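Local structure of MutT/nudix family protein (Enterococcus faecalis, 2FML) at residues Ser39-Met44 with Gly76-Arg81; Glu104-Leu109 with Val126-Phe131; Val165-Asp170 with Asp180-Asp185. The protein is of unknown function but combines a Nudix domain with an NrtR-type winged-helix domain, and so may hydrolyse a nucleoside diphosphate derivative, bind DNA or do both. One frame throughout, in Å; residues are numbered along the deposited sequence.

Contact 1 of 3, residues Ser39-Met44 with Gly76-Arg81; sequences SLTVDM and GGFVNR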
loop_
_atom_site.group_PDB
_atom_site.type_symbol
_atom_site.label_atom_id
_atom_site.label_comp_id
_atom_site.label_asym_id
_atom_site.label_seq_id
_atom_site.Cartn_x
_atom_site.Cartn_y
_atom_site.Cartn_z
ATOM N N SER A 39 14.635 -7.751 -7.867
ATOM C CA SER A 39 14.239 -8.795 -6.922
ATOM C C SER A 39 13.113 -8.247 -6.085
ATOM O O SER A 39 13.035 -7.028 -5.758
ATOM C CB SER A 39 15.400 -9.287 -6.058
ATOM O OG SER A 39 16.434 -9.766 -6.906
ATOM N N LEU A 40 12.184 -9.131 -5.774
ATOM C CA LEU A 40 11.003 -8.791 -5.002
ATOM C C LEU A 40 11.072 -9.469 -3.637
ATOM O O LEU A 40 11.192 -10.686 -3.532
ATOM C CB LEU A 40 9.710 -9.254 -5.719
ATOM C CG LEU A 40 8.366 -8.764 -5.025
ATOM C CD1 LEU A 40 8.332 -7.262 -5.228
ATOM C CD2 LEU A 40 7.172 -9.412 -5.689
ATOM N N THR A 41 10.962 -8.669 -2.579
ATOM C CA THR A 41 10.983 -9.232 -1.253
ATOM C C THR A 41 9.763 -8.743 -0.490
ATOM O O THR A 41 8.950 -7.936 -1.012
ATOM C CB THR A 41 12.269 -8.830 -0.442
ATOM O OG1 THR A 41 12.354 -7.420 -0.374
ATOM C CG2 THR A 41 13.551 -9.339 -1.042
ATOM N N VAL A 42 9.593 -9.346 0.700
ATOM C CA VAL A 42 8.530 -9.044 1.643
ATOM C C VAL A 42 9.238 -8.882 2.984
ATOM O O VAL A 42 10.224 -9.551 3.241
ATOM C CB VAL A 42 7.426 -10.202 1.745
ATOM C CG1 VAL A 42 6.551 -10.205 0.547
ATOM C CG2 VAL A 42 8.068 -11.594 1.946
ATOM N N ASP A 43 8.703 -8.034 3.841
ATOM C CA ASP A 43 9.194 -7.888 5.185
ATOM C C ASP A 43 7.958 -7.755 6.070
ATOM O O ASP A 43 6.888 -7.210 5.644
ATOM C CB ASP A 43 10.051 -6.602 5.305
ATOM C CG ASP A 43 11.479 -6.811 4.798
ATOM O OD1 ASP A 43 12.275 -7.462 5.525
ATOM O OD2 ASP A 43 11.801 -6.367 3.656
HETATM N N MSE A 44 8.100 -8.198 7.315
HETATM C CA MSE A 44 6.952 -8.320 8.191
HETATM C C MSE A 44 7.181 -7.598 9.488
HETATM O O MSE A 44 8.199 -7.829 10.144
HETATM C CB MSE A 44 6.668 -9.794 8.415
HETATM C CG MSE A 44 5.702 -10.110 9.492
HETATM SE SE MSE A 44 3.804 -9.706 8.999
HETATM C CE MSE A 44 3.662 -8.371 10.089
ATOM N N GLY A 76 12.057 -11.338 6.733
ATOM C CA GLY A 76 11.478 -11.198 5.391
ATOM C C GLY A 76 12.316 -11.963 4.386
ATOM O O GLY A 76 13.260 -12.629 4.755
ATOM N N GLY A 77 12.004 -11.863 3.111
ATOM C CA GLY A 77 12.740 -12.653 2.155
ATOM C C GLY A 77 12.171 -12.525 0.783
ATOM O O GLY A 77 11.287 -11.714 0.542
ATOM N N PHE A 78 12.704 -13.325 -0.111
ATOM C CA PHE A 78 12.412 -13.282 -1.535
ATOM C C PHE A 78 11.074 -13.937 -1.855
ATOM O O PHE A 78 10.769 -15.014 -1.395
ATOM C CB PHE A 78 13.585 -13.923 -2.317
ATOM C CG PHE A 78 14.790 -13.039 -2.349
ATOM C CD1 PHE A 78 14.957 -12.093 -3.376
ATOM C CD2 PHE A 78 15.730 -13.070 -1.322
ATOM C CE1 PHE A 78 16.072 -11.174 -3.410
ATOM C CE2 PHE A 78 16.854 -12.166 -1.335
ATOM C CZ PHE A 78 17.004 -11.206 -2.402
ATOM N N VAL A 79 10.259 -13.250 -2.642
ATOM C CA VAL A 79 9.080 -13.908 -3.141
ATOM C C VAL A 79 9.391 -14.794 -4.333
ATOM O O VAL A 79 10.108 -14.381 -5.242
ATOM C CB VAL A 79 7.786 -13.017 -3.284
ATOM C CG1 VAL A 79 7.797 -11.619 -2.546
ATOM C CG2 VAL A 79 7.101 -13.116 -4.633
ATOM N N ASN A 80 8.798 -15.983 -4.329
ATOM C CA ASN A 80 8.928 -16.948 -5.411
ATOM C C ASN A 80 7.886 -16.641 -6.509
ATOM O O ASN A 80 6.738 -16.228 -6.195
ATOM C CB ASN A 80 8.602 -18.348 -4.846
ATOM C CG ASN A 80 9.644 -18.864 -3.813
ATOM O OD1 ASN A 80 9.325 -19.781 -3.050
ATOM N ND2 ASN A 80 10.862 -18.349 -3.834
ATOM N N ARG A 81 8.270 -16.889 -7.772
ATOM C CA ARG A 81 7.370 -16.706 -8.941
ATOM C C ARG A 81 5.904 -17.246 -8.826
ATOM O O ARG A 81 4.959 -16.630 -9.340
ATOM C CB ARG A 81 8.023 -17.263 -10.228
ATOM C CG ARG A 81 7.396 -16.707 -11.517
ATOM C CD ARG A 81 6.378 -17.669 -11.967
ATOM N NE ARG A 81 5.652 -17.257 -13.162
ATOM C CZ ARG A 81 4.558 -16.503 -13.199
ATOM N NH1 ARG A 81 3.999 -15.965 -12.090
ATOM N NH2 ARG A 81 4.037 -16.274 -14.393
#
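Gly77 O is held from the neighbouring strand by two groups: Val42 N donates a hydrogen bond to Gly77 O at 2.9 Å, and Thr41 CA makes a C-H...O contact with Gly77 O at 3.1 Å. This is the antiparallel pairing of strand 39-50 with the end of strand 72-78, where the Nudix box, residues 77-98, begins on its way through a loop into helix 85-97. Gly77 N returns a bond to Val42 O at 2.9 Å. Past the end of the strand, Val79 N still reaches Leu40 O at 2.9 Å. Thr41 and Phe78, a non-hydrogen-bonded pair, lie side by side on one face of the sheet. Thr41 CG2 sits over the centre of the Phe78 ring, 3.9 Å from the centroid and 11° off the normal, a CH-pi contact. Ser39 CB meets the same ring in plane at its edge, 3.3 Å from Phe78 CE1. With chi1 of Thr41 at 57°, OG1 lies between the backbone N and the carbonyl carbon, where it hydrogen-bonds Thr125, which also bonds the carboxylate of Asp43. Val42 projects from the other face against Thr85 and Val89 of helix 85-97, and Val79, just past the strand end, touches Ser88 of the same helix, while Leu40 packs on Val124 of the second subunit. Val79 CG1 receives both neighbours: Leu40 CG is 3.8 Å away from it, and the Val42 and Val79 side chains cross at about a right angle, bringing Val42 CG1 to 3.6 Å from Val79 CG1.

Contact 2 of 3, residues Glu104-Leu109 with Val126-Phe131; sequences ENIEQL and VSYLAF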
loop_
_atom_site.group_PDB
_atom_site.type_symbol
_atom_site.label_atom_id
_atom_site.label_comp_id
_atom_site.label_asym_id
_atom_site.label_seq_id
_atom_site.Cartn_x
_atom_site.Cartn_y
_atom_site.Cartn_z
ATOM N N GLU A 104 -5.990 -13.346 6.869
ATOM C CA GLU A 104 -7.053 -12.478 7.294
ATOM C C GLU A 104 -6.523 -11.565 8.381
ATOM O O GLU A 104 -7.105 -10.513 8.620
ATOM C CB GLU A 104 -8.256 -13.288 7.813
ATOM C CG GLU A 104 -8.246 -14.804 7.519
ATOM C CD GLU A 104 -8.743 -15.193 6.097
ATOM O OE1 GLU A 104 -9.904 -15.705 5.969
ATOM O OE2 GLU A 104 -7.965 -15.024 5.115
ATOM N N ASN A 105 -5.409 -11.954 9.013
ATOM C CA ASN A 105 -4.788 -11.187 10.123
ATOM C C ASN A 105 -3.528 -10.328 9.831
ATOM O O ASN A 105 -2.898 -9.731 10.731
ATOM C CB ASN A 105 -4.567 -12.116 11.295
ATOM C CG ASN A 105 -5.882 -12.586 11.898
ATOM O OD1 ASN A 105 -6.412 -11.947 12.801
ATOM N ND2 ASN A 105 -6.449 -13.654 11.349
ATOM N N ILE A 106 -3.189 -10.233 8.557
ATOM C CA ILE A 106 -2.122 -9.360 8.143
ATOM C C ILE A 106 -2.716 -8.209 7.327
ATOM O O ILE A 106 -3.769 -8.369 6.717
ATOM C CB ILE A 106 -1.001 -10.112 7.379
ATOM C CG1 ILE A 106 -1.531 -10.681 6.043
ATOM C CG2 ILE A 106 -0.434 -11.161 8.285
ATOM C CD1 ILE A 106 -0.421 -11.257 5.056
ATOM N N GLU A 107 -2.041 -7.061 7.334
ATOM C CA GLU A 107 -2.382 -6.040 6.384
ATOM C C GLU A 107 -1.134 -5.588 5.621
ATOM O O GLU A 107 -0.073 -5.432 6.202
ATOM C CB GLU A 107 -3.099 -4.834 7.072
ATOM C CG GLU A 107 -2.177 -3.937 7.980
ATOM C CD GLU A 107 -2.992 -2.913 8.859
ATOM O OE1 GLU A 107 -3.641 -3.365 9.851
ATOM O OE2 GLU A 107 -2.982 -1.683 8.540
ATOM N N GLN A 108 -1.296 -5.314 4.338
ATOM C CA GLN A 108 -0.190 -4.758 3.583
ATOM C C GLN A 108 0.123 -3.345 4.091
ATOM O O GLN A 108 -0.784 -2.569 4.367
ATOM C CB GLN A 108 -0.489 -4.780 2.096
ATOM C CG GLN A 108 0.711 -4.890 1.293
ATOM C CD GLN A 108 0.375 -4.954 -0.153
ATOM O OE1 GLN A 108 0.197 -6.047 -0.753
ATOM N NE2 GLN A 108 0.357 -3.799 -0.763
ATOM N N LEU A 109 1.401 -3.029 4.313
ATOM C CA LEU A 109 1.685 -1.756 4.941
ATOM C C LEU A 109 2.112 -0.706 3.869
ATOM O O LEU A 109 1.493 0.369 3.723
ATOM C CB LEU A 109 2.744 -1.948 6.045
ATOM C CG LEU A 109 3.448 -0.729 6.677
ATOM C CD1 LEU A 109 2.487 0.191 7.397
ATOM C CD2 LEU A 109 4.591 -1.187 7.589
ATOM N N VAL A 126 7.643 -5.436 -0.335
ATOM C CA VAL A 126 6.316 -5.151 0.047
ATOM C C VAL A 126 6.296 -5.487 1.534
ATOM O O VAL A 126 6.504 -6.611 1.941
ATOM C CB VAL A 126 5.307 -5.964 -0.742
ATOM C CG1 VAL A 126 3.929 -5.662 -0.297
ATOM C CG2 VAL A 126 5.475 -5.721 -2.188
ATOM N N SER A 127 6.151 -4.481 2.349
ATOM C CA SER A 127 6.061 -4.744 3.771
ATOM C C SER A 127 4.590 -4.971 4.249
ATOM O O SER A 127 3.650 -4.467 3.674
ATOM C CB SER A 127 6.756 -3.633 4.577
ATOM O OG SER A 127 6.028 -2.414 4.498
ATOM N N TYR A 128 4.481 -5.744 5.315
ATOM C CA TYR A 128 3.245 -6.083 5.985
ATOM C C TYR A 128 3.321 -5.800 7.488
ATOM O O TYR A 128 4.392 -5.772 8.057
ATOM C CB TYR A 128 2.904 -7.568 5.747
ATOM C CG TYR A 128 2.435 -7.838 4.351
ATOM C CD1 TYR A 128 1.085 -8.025 4.087
ATOM C CD2 TYR A 128 3.380 -7.984 3.279
ATOM C CE1 TYR A 128 0.650 -8.343 2.788
ATOM C CE2 TYR A 128 2.980 -8.297 2.011
ATOM C CZ TYR A 128 1.620 -8.425 1.756
ATOM O OH TYR A 128 1.231 -8.667 0.493
ATOM N N LEU A 129 2.143 -5.662 8.093
ATOM C CA LEU A 129 1.935 -5.366 9.512
ATOM C C LEU A 129 0.943 -6.412 10.064
ATOM O O LEU A 129 -0.039 -6.755 9.415
ATOM C CB LEU A 129 1.316 -3.974 9.643
ATOM C CG LEU A 129 0.832 -3.427 10.985
ATOM C CD1 LEU A 129 1.932 -3.621 12.094
ATOM C CD2 LEU A 129 0.526 -1.932 10.804
ATOM N N ALA A 130 1.225 -6.967 11.241
ATOM C CA ALA A 130 0.225 -7.795 11.924
ATOM C C ALA A 130 0.361 -7.612 13.404
ATOM O O ALA A 130 1.488 -7.340 13.911
ATOM C CB ALA A 130 0.389 -9.277 11.557
ATOM N N PHE A 131 -0.788 -7.757 14.065
ATOM C CA PHE A 131 -0.948 -7.673 15.524
ATOM C C PHE A 131 -1.269 -9.055 16.006
ATOM O O PHE A 131 -2.248 -9.627 15.530
ATOM C CB PHE A 131 -2.144 -6.803 15.861
ATOM C CG PHE A 131 -2.155 -5.503 15.159
ATOM C CD1 PHE A 131 -1.177 -4.542 15.421
ATOM C CD2 PHE A 131 -3.149 -5.220 14.234
ATOM C CE1 PHE A 131 -1.186 -3.333 14.770
ATOM C CE2 PHE A 131 -3.185 -3.997 13.595
ATOM C CZ PHE A 131 -2.195 -3.055 13.861
#
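Three backbone hydrogen bonds join Glu107 and Leu109 to Leu129 and Ser127. Glu107 N donates to Leu129 O at 2.9 Å, and Leu129 N donates back to Glu107 O at 2.9 Å. Leu109 N reaches Ser127 O at 2.7 Å. The pairing belongs to the beta hairpin of strands 106-112 and 123-131 in the Nudix domain; the second of these strands also runs parallel to strand 39-50. Two rings take part, Tyr128 and Phe131. Gln108 CG, anti to its backbone N, lies over one face of the Tyr128 ring, 3.9 Å from the centroid and displaced toward the rim. The phenol oxygen itself hydrogen-bonds Thr85 of helix 85-97. The carboxylate of Glu107 stands nearly perpendicular to the Phe131 ring, Glu107 OE1 approaching Phe131 CE2 at 3.8 Å. Apolar contacts follow on the side of helix 85-97: Ile106 sends CD1 to Tyr128 CD1 at 3.7 Å and CG2 to Ala130 CB at 3.9 Å. On the other face, Glu107 and Leu129 point the same way, Glu107 CG lying 3.9 Å from Leu129 CB.

Contact 3 of 3, residues Val165-Asp170 with Asp180-Asp185; sequences VEITLD and DTLAFD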
loop_
_atom_site.group_PDB
_atom_site.type_symbol
_atom_site.label_atom_id
_atom_site.label_comp_id
_atom_site.label_asym_id
_atom_site.label_seq_id
_atom_site.Cartn_x
_atom_site.Cartn_y
_atom_site.Cartn_z
ATOM N N VAL A 165 21.026 -4.266 23.279
ATOM C CA VAL A 165 20.689 -3.714 21.989
ATOM C C VAL A 165 19.705 -2.570 22.157
ATOM O O VAL A 165 18.739 -2.687 22.914
ATOM C CB VAL A 165 20.099 -4.809 21.045
ATOM C CG1 VAL A 165 19.854 -4.228 19.616
ATOM C CG2 VAL A 165 21.031 -6.023 21.041
ATOM N N GLU A 166 19.979 -1.473 21.458
ATOM C CA GLU A 166 19.248 -0.217 21.583
ATOM C C GLU A 166 19.182 0.459 20.227
ATOM O O GLU A 166 20.193 0.857 19.663
ATOM C CB GLU A 166 19.902 0.723 22.604
ATOM C CG GLU A 166 19.193 2.088 22.770
ATOM C CD GLU A 166 20.186 3.284 22.984
ATOM O OE1 GLU A 166 20.916 3.718 22.047
ATOM O OE2 GLU A 166 20.232 3.801 24.124
ATOM N N ILE A 167 17.972 0.551 19.712
ATOM C CA ILE A 167 17.653 1.167 18.447
ATOM C C ILE A 167 16.595 2.203 18.708
ATOM O O ILE A 167 15.523 1.879 19.224
ATOM C CB ILE A 167 17.069 0.141 17.436
ATOM C CG1 ILE A 167 18.097 -1.000 17.197
ATOM C CG2 ILE A 167 16.458 0.899 16.195
ATOM C CD1 ILE A 167 17.512 -2.233 16.673
ATOM N N THR A 168 16.917 3.442 18.344
ATOM C CA THR A 168 16.097 4.620 18.608
ATOM C C THR A 168 15.901 5.306 17.286
ATOM O O THR A 168 16.858 5.563 16.583
ATOM C CB THR A 168 16.757 5.538 19.641
ATOM O OG1 THR A 168 16.782 4.823 20.868
ATOM C CG2 THR A 168 15.903 6.825 19.890
ATOM N N LEU A 169 14.625 5.509 16.938
ATOM C CA LEU A 169 14.185 6.045 15.669
ATOM C C LEU A 169 13.338 7.294 15.853
ATOM O O LEU A 169 12.430 7.334 16.688
ATOM C CB LEU A 169 13.324 5.005 14.909
ATOM C CG LEU A 169 13.909 3.603 14.694
ATOM C CD1 LEU A 169 12.891 2.612 14.065
ATOM C CD2 LEU A 169 15.302 3.712 13.988
ATOM N N ASP A 170 13.584 8.256 14.971
ATOM C CA ASP A 170 12.808 9.487 14.864
ATOM C C ASP A 170 11.534 9.232 14.057
ATOM O O ASP A 170 11.628 8.859 12.887
ATOM C CB ASP A 170 13.627 10.593 14.169
ATOM C CG ASP A 170 12.922 11.958 14.230
ATOM O OD1 ASP A 170 11.804 12.142 13.690
ATOM O OD2 ASP A 170 13.491 12.862 14.854
ATOM N N ASP A 180 22.549 0.822 18.151
ATOM C CA ASP A 180 22.386 -0.106 17.057
ATOM C C ASP A 180 21.541 0.470 15.912
ATOM O O ASP A 180 20.645 1.248 16.140
ATOM C CB ASP A 180 21.833 -1.404 17.636
ATOM C CG ASP A 180 22.832 -2.063 18.586
ATOM O OD1 ASP A 180 23.771 -2.762 18.111
ATOM O OD2 ASP A 180 22.718 -1.842 19.816
ATOM N N THR A 181 21.854 0.051 14.695
ATOM C CA THR A 181 21.250 0.511 13.480
ATOM C C THR A 181 20.586 -0.692 12.769
ATOM O O THR A 181 21.212 -1.731 12.559
ATOM C CB THR A 181 22.324 1.223 12.538
ATOM O OG1 THR A 181 22.966 2.335 13.222
ATOM C CG2 THR A 181 21.668 1.805 11.314
ATOM N N LEU A 182 19.322 -0.555 12.396
ATOM C CA LEU A 182 18.639 -1.591 11.644
ATOM C C LEU A 182 19.254 -1.751 10.262
ATOM O O LEU A 182 19.664 -0.726 9.615
ATOM C CB LEU A 182 17.158 -1.262 11.519
ATOM C CG LEU A 182 16.365 -1.376 12.823
ATOM C CD1 LEU A 182 15.043 -0.623 12.744
ATOM C CD2 LEU A 182 16.132 -2.836 13.136
ATOM N N ALA A 183 19.330 -3.015 9.833
ATOM C CA ALA A 183 19.635 -3.368 8.457
ATOM C C ALA A 183 18.760 -2.656 7.400
ATOM O O ALA A 183 17.594 -2.327 7.626
ATOM C CB ALA A 183 19.533 -4.919 8.278
ATOM N N PHE A 184 19.324 -2.484 6.212
ATOM C CA PHE A 184 18.585 -1.994 5.064
ATOM C C PHE A 184 17.938 -0.647 5.392
ATOM O O PHE A 184 18.598 0.192 6.028
ATOM C CB PHE A 184 17.562 -3.021 4.559
ATOM C CG PHE A 184 18.165 -4.383 4.220
ATOM C CD1 PHE A 184 18.875 -4.563 3.049
ATOM C CD2 PHE A 184 17.980 -5.482 5.071
ATOM C CE1 PHE A 184 19.420 -5.830 2.726
ATOM C CE2 PHE A 184 18.481 -6.708 4.783
ATOM C CZ PHE A 184 19.225 -6.907 3.566
ATOM N N ASP A 185 16.668 -0.485 4.989
ATOM C CA ASP A 185 15.836 0.676 5.277
ATOM C C ASP A 185 14.745 0.255 6.273
ATOM O O ASP A 185 13.708 0.868 6.354
ATOM C CB ASP A 185 15.195 1.210 3.972
ATOM C CG ASP A 185 14.309 0.163 3.266
ATOM O OD1 ASP A 185 14.374 -1.034 3.622
ATOM O OD2 ASP A 185 13.535 0.527 2.346
#
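Glu166 and Asp180 close a two-bond clasp between strand 165-170 and the irregular segment 180-185, which lies in the loop ahead of helix 186-200. Asp180 holds both backbone polar groups of Glu166. Asp180 N donates to Glu166 O at 2.8 Å, while the side chain of the same aspartate turns back to accept Glu166 N at Asp180 OD2, 3.2 Å away. The carboxylate thus does what a backbone carbonyl would do in a paired strand. Glu166 N meets OD2 on its anti side, 26° out of the carboxylate plane. With chi1 at -65°, Asp180 CG lies beside its own backbone N, on the side of the main-chain donor. Val165 CG1 lies against the carboxylate, 3.7 Å from Asp180 OD2. Glu166 directs its own OE1 to the backbone N of Lys179; Glu166 OE1 and Asp180 OD2 remain 6.3 Å apart, and the two carboxylates, probably both charged, each accept a backbone N-H. Strand 165-170 forms an antiparallel pair with strand 157-162 in the mixed sheet of the Nudix domain, and the loop returns beside it before helix 186-200 starts. Apolar contacts take over from Ile167 onward. Ile167 CG1 packs 3.8 Å from Asp180 CB, and Ile167 CD1 touches Leu182 CD2 at 3.8 Å. The Ile167 and Leu182 side chains cross at about a right angle, and the second branch, Ile167 CG2, lies 4.0 Å from Leu182 CD1. Leu182 CD1 also meets Leu169 CD1, at 4.1 Å. Ser187 of helix 186-200 touches both leucines, and Leu60 of strand 55-63 packs on Ile167 and Leu182.

From the N terminus, contact 1 comes first: 39-44 and 76-81 close a loop of 31 residues that includes strand 55-63. The chain then passes through helix 85-97 to contact 2, a shorter closure within the hairpin of strands 106-112 and 123-131. Contact 3 follows, closing nine residues without helix or strand and joining strand 165-170 to the approach to helix 186-200. The three are in series, neither nested nor crossed, and all reach the same sheet. Contacts 1 and 2 touch directly, with probable bonds from Val126 N to Thr41 O and from Tyr128 N to Asp43 O, and both meet the second subunit. Contact 3 stands apart, its centre about 21 Å from each of the others.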